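Putative Killer protein (Pseudomonas putida, PDB 6F8S) probably acts as the RelE-like (HigB/GraT-type) toxin of a type II toxin-antitoxin system, in this family typically a ribosome-dependent mRNA endonuclease. Local coordinates at residues K32-A35 / E36-L39; R52-P55 / G56-L59. All coordinates share one frame; numbering follows the deposited sequence.

Contact 1. Residues K32-A35 / E36-L39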
ATOM      1  N   LYS B  32       5.312  13.711  20.547  1.00 62.91           N
ATOM      2  CA  LYS B  32       4.525  13.914  19.339  1.00 65.73           C
ATOM      3  C   LYS B  32       5.075  13.041  18.193  1.00 63.40           C
ATOM      4  O   LYS B  32       4.320  12.366  17.506  1.00 57.80           O
ATOM      5  CB  LYS B  32       4.519  15.392  18.937  1.00 61.51           C
ATOM      6  CG  LYS B  32       3.647  15.684  17.743  1.00 61.20           C
ATOM      7  CD  LYS B  32       3.754  17.139  17.278  1.00 68.18           C
ATOM      8  CE  LYS B  32       3.448  17.245  15.778  1.00 73.85           C
ATOM      9  NZ  LYS B  32       4.461  18.019  15.003  1.00 72.52           N
ATOM     10  N   SER B  33       6.394  13.047  18.023  1.00 68.52           N
ATOM     11  CA  SER B  33       7.047  12.272  16.985  1.00 65.56           C
ATOM     12  C   SER B  33       6.789  10.782  17.130  1.00 65.69           C
ATOM     13  O   SER B  33       6.543  10.094  16.142  1.00 58.47           O
ATOM     14  CB  SER B  33       8.552  12.534  16.993  1.00 67.81           C
ATOM     15  OG  SER B  33       8.856  13.619  16.135  1.00 74.28           O
ATOM     16  N   VAL B  34       6.844  10.291  18.366  1.00 64.69           N
ATOM     17  CA  VAL B  34       6.567   8.891  18.661  1.00 60.88           C
ATOM     18  C   VAL B  34       5.105   8.569  18.329  1.00 59.19           C
ATOM     19  O   VAL B  34       4.805   7.543  17.710  1.00 59.64           O
ATOM     20  CB  VAL B  34       6.875   8.565  20.145  1.00 63.07           C
ATOM     21  CG1 VAL B  34       6.367   7.162  20.530  1.00 57.94           C
ATOM     22  CG2 VAL B  34       8.367   8.693  20.410  1.00 58.39           C
ATOM     23  N   ALA B  35       4.204   9.463  18.717  1.00 57.01           N
ATOM     24  CA  ALA B  35       2.782   9.309  18.417  1.00 53.26           C
ATOM     25  C   ALA B  35       2.544   9.217  16.927  1.00 49.55           C
ATOM     26  O   ALA B  35       1.717   8.444  16.462  1.00 48.50           O
ATOM     27  CB  ALA B  35       1.986  10.481  18.997  1.00 52.19           C
ATOM     28  N   GLU B  36       3.257  10.044  16.183  1.00 57.44           N
ATOM     29  CA  GLU B  36       3.102  10.094  14.746  1.00 58.81           C
ATOM     30  C   GLU B  36       3.503   8.794  14.119  1.00 55.38           C
ATOM     31  O   GLU B  36       2.929   8.366  13.140  1.00 51.13           O
ATOM     32  CB  GLU B  36       3.943  11.213  14.176  1.00 59.76           C
ATOM     33  CG  GLU B  36       3.363  12.560  14.536  1.00 67.70           C
ATOM     34  CD  GLU B  36       4.218  13.704  14.071  1.00 76.98           C
ATOM     35  OE1 GLU B  36       5.465  13.602  14.226  1.00 69.50           O
ATOM     36  OE2 GLU B  36       3.644  14.685  13.559  1.00 79.31           O
ATOM     37  N   ARG B  37       4.521   8.197  14.711  1.00 51.28           N
ATOM     38  CA  ARG B  37       5.071   6.963  14.248  1.00 50.03           C
ATOM     39  C   ARG B  37       4.138   5.793  14.569  1.00 55.35           C
ATOM     40  O   ARG B  37       3.953   4.877  13.744  1.00 50.91           O
ATOM     41  CB  ARG B  37       6.438   6.760  14.878  1.00 53.87           C
ATOM     42  CG  ARG B  37       7.171   5.558  14.351  1.00 53.08           C
ATOM     43  CD  ARG B  37       8.663   5.631  14.666  1.00 56.29           C
ATOM     44  NE  ARG B  37       8.900   5.608  16.105  1.00 63.58           N
ATOM     45  CZ  ARG B  37       9.562   6.549  16.771  1.00 62.66           C
ATOM     46  NH1 ARG B  37      10.065   7.585  16.119  1.00 60.08           N
ATOM     47  NH2 ARG B  37       9.732   6.448  18.085  1.00 62.23           N
ATOM     48  N   LYS B  38       3.555   5.819  15.768  1.00 58.41           N
ATOM     49  CA  LYS B  38       2.602   4.786  16.183  1.00 56.19           C
ATOM     50  C   LYS B  38       1.367   4.835  15.292  1.00 54.60           C
ATOM     51  O   LYS B  38       0.893   3.780  14.811  1.00 51.50           O
ATOM     52  CB  LYS B  38       2.213   4.959  17.658  1.00 58.13           C
ATOM     53  CG  LYS B  38       3.390   4.938  18.610  1.00 57.11           C
ATOM     54  CD  LYS B  38       3.890   3.539  18.842  1.00 55.90           C
ATOM     55  CE  LYS B  38       5.276   3.547  19.460  1.00 56.94           C
ATOM     56  NZ  LYS B  38       5.631   2.212  20.033  1.00 57.83           N
ATOM     57  N   LEU B  39       0.854   6.048  15.060  1.00 48.55           N
ATOM     58  CA  LEU B  39      -0.246   6.207  14.110  1.00 50.59           C
ATOM     59  C   LEU B  39       0.152   5.684  12.715  1.00 49.93           C
ATOM     60  O   LEU B  39      -0.649   5.026  12.052  1.00 46.73           O
ATOM     61  CB  LEU B  39      -0.694   7.655  14.015  1.00 50.88           C
ATOM     62  CG  LEU B  39      -1.372   8.279  15.237  1.00 54.03           C
ATOM     63  CD1 LEU B  39      -1.970   9.606  14.815  1.00 51.62           C
ATOM     64  CD2 LEU B  39      -2.442   7.369  15.818  1.00 50.72           C
TER
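Glu36 reaches back along the helix to Lys32, its N-H bonded to Lys32 O at 2.9 Å while its side chain runs on toward the lysine's end. CG stands beside the backbone N (chi1 -71°) and the chain is extended beyond it, which carries OE2 to the tip of Lys32. The ammonium makes a long salt bridge to Glu36, NZ to OE2 3.7 Å, and Lys32 CE is slightly nearer that oxygen. The other carboxylate oxygen, OE1, lies 3.4 Å from Ser33 CA and has its stronger partner outside, in a basic side chain of the chain of another protein.

Arg37 donates its N-H to Ser33 O, with a weak hydrogen bond to Val34 O as well. Its side chain leaves with CG anti to the backbone N (chi1 -174°) and bends at chi3, so that the guanidinium folds back beside Val34: NH2 touches CG2 at 3.5 Å, and Val34 CA lies over one face, toward the rim. NE and NH1 each form a salt bridge to an acidic side chain of the other protein's chain.

Lys38 N bonds Val34 O, and its aliphatic chain lies alongside Val34, pointing the same way, with CE 3.9 Å from CG1. The amine leads away from the helix, to Arg73 O, Asn57 OD1 and an acidic side chain of the other protein's chain.

Leu39 completes the run with the straightest of the main-chain bonds, N to Ala35 O at 2.9 Å and 173°, its CB and CG resting near that same oxygen.

Successive i to i+4 backbone bonds mark an alpha-helix, here helix 31-44 of the RelE-like toxin; the i to i+4 Lys-Glu spacing is one that a helix brings together, with charged side chains turned to a protein partner.

Contact 2. Residues R52-P55 / G56-L59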
ATOM      1  N   ARG B  52       2.054  -6.425  17.184  1.00 57.62           N
ATOM      2  CA  ARG B  52       2.617  -7.245  18.263  1.00 54.47           C
ATOM      3  C   ARG B  52       4.128  -7.435  18.160  1.00 54.36           C
ATOM      4  O   ARG B  52       4.824  -7.507  19.167  1.00 59.32           O
ATOM      5  CB  ARG B  52       1.941  -8.620  18.287  1.00 60.86           C
ATOM      6  CG  ARG B  52       2.303  -9.481  19.487  1.00 59.83           C
ATOM      7  CD  ARG B  52       1.186 -10.445  19.772  1.00 64.25           C
ATOM      8  NE  ARG B  52       0.784 -11.081  18.522  1.00 70.45           N
ATOM      9  CZ  ARG B  52      -0.422 -11.588  18.287  1.00 74.97           C
ATOM     10  NH1 ARG B  52      -1.359 -11.545  19.236  1.00 75.55           N
ATOM     11  NH2 ARG B  52      -0.685 -12.141  17.103  1.00 73.80           N
ATOM     12  N   SER B  53       4.643  -7.540  16.942  1.00 59.56           N
ATOM     13  CA  SER B  53       6.060  -7.860  16.786  1.00 61.52           C
ATOM     14  C   SER B  53       7.027  -6.756  17.219  1.00 59.89           C
ATOM     15  O   SER B  53       8.016  -7.071  17.871  1.00 64.52           O
ATOM     16  CB  SER B  53       6.359  -8.269  15.344  1.00 56.63           C
ATOM     17  OG  SER B  53       5.800  -9.547  15.089  1.00 61.62           O
ATOM     18  N   PRO B  54       6.768  -5.477  16.857  1.00 58.21           N
ATOM     19  CA  PRO B  54       7.785  -4.489  17.249  1.00 60.61           C
ATOM     20  C   PRO B  54       7.871  -4.386  18.761  1.00 59.79           C
ATOM     21  O   PRO B  54       6.866  -4.082  19.399  1.00 64.90           O
ATOM     22  CB  PRO B  54       7.276  -3.170  16.631  1.00 56.05           C
ATOM     23  CG  PRO B  54       6.282  -3.574  15.605  1.00 58.18           C
ATOM     24  CD  PRO B  54       5.654  -4.843  16.127  1.00 56.60           C
ATOM     25  N   PRO B  55       9.045  -4.670  19.340  1.00 59.61           N
ATOM     26  CA  PRO B  55       9.108  -4.655  20.807  1.00 61.62           C
ATOM     27  C   PRO B  55       8.850  -3.245  21.373  1.00 66.63           C
ATOM     28  O   PRO B  55       8.371  -3.094  22.501  1.00 68.79           O
ATOM     29  CB  PRO B  55      10.529  -5.145  21.102  1.00 61.57           C
ATOM     30  CG  PRO B  55      11.299  -4.919  19.833  1.00 58.31           C
ATOM     31  CD  PRO B  55      10.332  -5.025  18.712  1.00 58.13           C
ATOM     32  N   GLY B  56       9.128  -2.217  20.579  1.00 65.93           N
ATOM     33  CA  GLY B  56       8.769  -0.860  20.959  1.00 65.77           C
ATOM     34  C   GLY B  56       7.278  -0.618  21.171  1.00 65.44           C
ATOM     35  O   GLY B  56       6.900   0.370  21.785  1.00 66.01           O
ATOM     36  N   ASN B  57       6.424  -1.503  20.655  1.00 61.30           N
ATOM     37  CA  ASN B  57       4.987  -1.346  20.847  1.00 59.21           C
ATOM     38  C   ASN B  57       4.527  -1.868  22.184  1.00 62.55           C
ATOM     39  O   ASN B  57       3.490  -1.433  22.682  1.00 62.80           O
ATOM     40  CB  ASN B  57       4.204  -2.052  19.746  1.00 55.39           C
ATOM     41  CG  ASN B  57       4.007  -1.183  18.538  1.00 53.93           C
ATOM     42  OD1 ASN B  57       4.474  -0.043  18.498  1.00 49.67           O
ATOM     43  ND2 ASN B  57       3.338  -1.724  17.521  1.00 58.35           N
ATOM     44  N   ARG B  58       5.302  -2.803  22.746  1.00 64.53           N
ATOM     45  CA  ARG B  58       4.947  -3.507  23.982  1.00 67.88           C
ATOM     46  C   ARG B  58       3.456  -3.830  23.997  1.00 66.10           C
ATOM     47  O   ARG B  58       2.742  -3.438  24.909  1.00 69.02           O
ATOM     48  CB  ARG B  58       5.329  -2.675  25.216  1.00 73.94           C
ATOM     49  CG  ARG B  58       6.173  -3.412  26.250  1.00 79.11           C
ATOM     50  CD  ARG B  58       6.275  -2.616  27.556  1.00 86.42           C
ATOM     51  NE  ARG B  58       5.332  -3.078  28.580  1.00 98.40           N
ATOM     52  CZ  ARG B  58       4.658  -2.286  29.421  1.00 98.21           C
ATOM     53  NH1 ARG B  58       4.806  -0.954  29.396  1.00 91.81           N
ATOM     54  NH2 ARG B  58       3.827  -2.834  30.304  1.00 97.21           N
ATOM     55  N   LEU B  59       2.994  -4.526  22.958  1.00 68.78           N
ATOM     56  CA  LEU B  59       1.569  -4.798  22.781  1.00 67.63           C
ATOM     57  C   LEU B  59       0.977  -5.546  23.979  1.00 71.08           C
ATOM     58  O   LEU B  59       1.568  -6.499  24.490  1.00 70.24           O
ATOM     59  CB  LEU B  59       1.321  -5.597  21.495  1.00 59.54           C
ATOM     60  CG  LEU B  59      -0.163  -5.794  21.175  1.00 61.15           C
ATOM     61  CD1 LEU B  59      -0.808  -4.460  20.908  1.00 64.66           C
ATOM     62  CD2 LEU B  59      -0.398  -6.697  19.987  1.00 63.29           C
TER
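Pro54 O accepts the N-H of Asn57 at 2.9 Å and Pro55 O that of Arg58 at 3.1 Å, two successive i to i+3 bonds that wind the chain through a short 3-10 turn. Both donors stand well above the carbonyl planes, 52° and 62° out of them, and so not on the lone pairs.

Asn57 crosses Pro54 at an angle, its ND2 lying 4.0 Å from CG of the proline ring and its CB close to Pro54 O. The amide's polar atoms are used elsewhere: ND2 donates to Leu51 O, and OD1 is taken by Lys38.

Farther along, the chain doubles back so that Leu59 meets Arg52. With CG anti to the backbone N (chi1 -174°), the leucine sends CD2 against the base of the arginine, 3.5 Å from CB and equally near CA; Arg52 CG and CD pass a little farther from the same methyl. The arginine therefore offers its aliphatic stem to Leu59 and carries its guanidinium onward. Leu59 also touches His70 and Ile72 of strand 69-73.

Chemically, the contact divides its work: main-chain bonds hold the turn, a leucine methyl against the arginine stem joins the ends of the segment, and the buried Asn57 amide, bonded through both OD1 and ND2, ties it to Leu51 and helix 31-44.

In the fold
Contact 1 on helix 31-44 and contact 2 in the loop between helix 49-52 and strand 69-73 have centres about 14 Å apart, yet they meet directly through one side chain. Lys38 NZ lies 3.0 Å from Asn57 OD1, a probable hydrogen bond, and 2.8 Å from Gly56 O, so the lysine joins the helix to the turn. Asn57 also shares backbone bonds with Arg73, which brings strand 69-73 into the same junction. Contacts 1 and 2 both face protein chains other than their own: Ser33, Glu36, Arg37 and Lys38 make polar contacts there, as do Ser53 and Gly56.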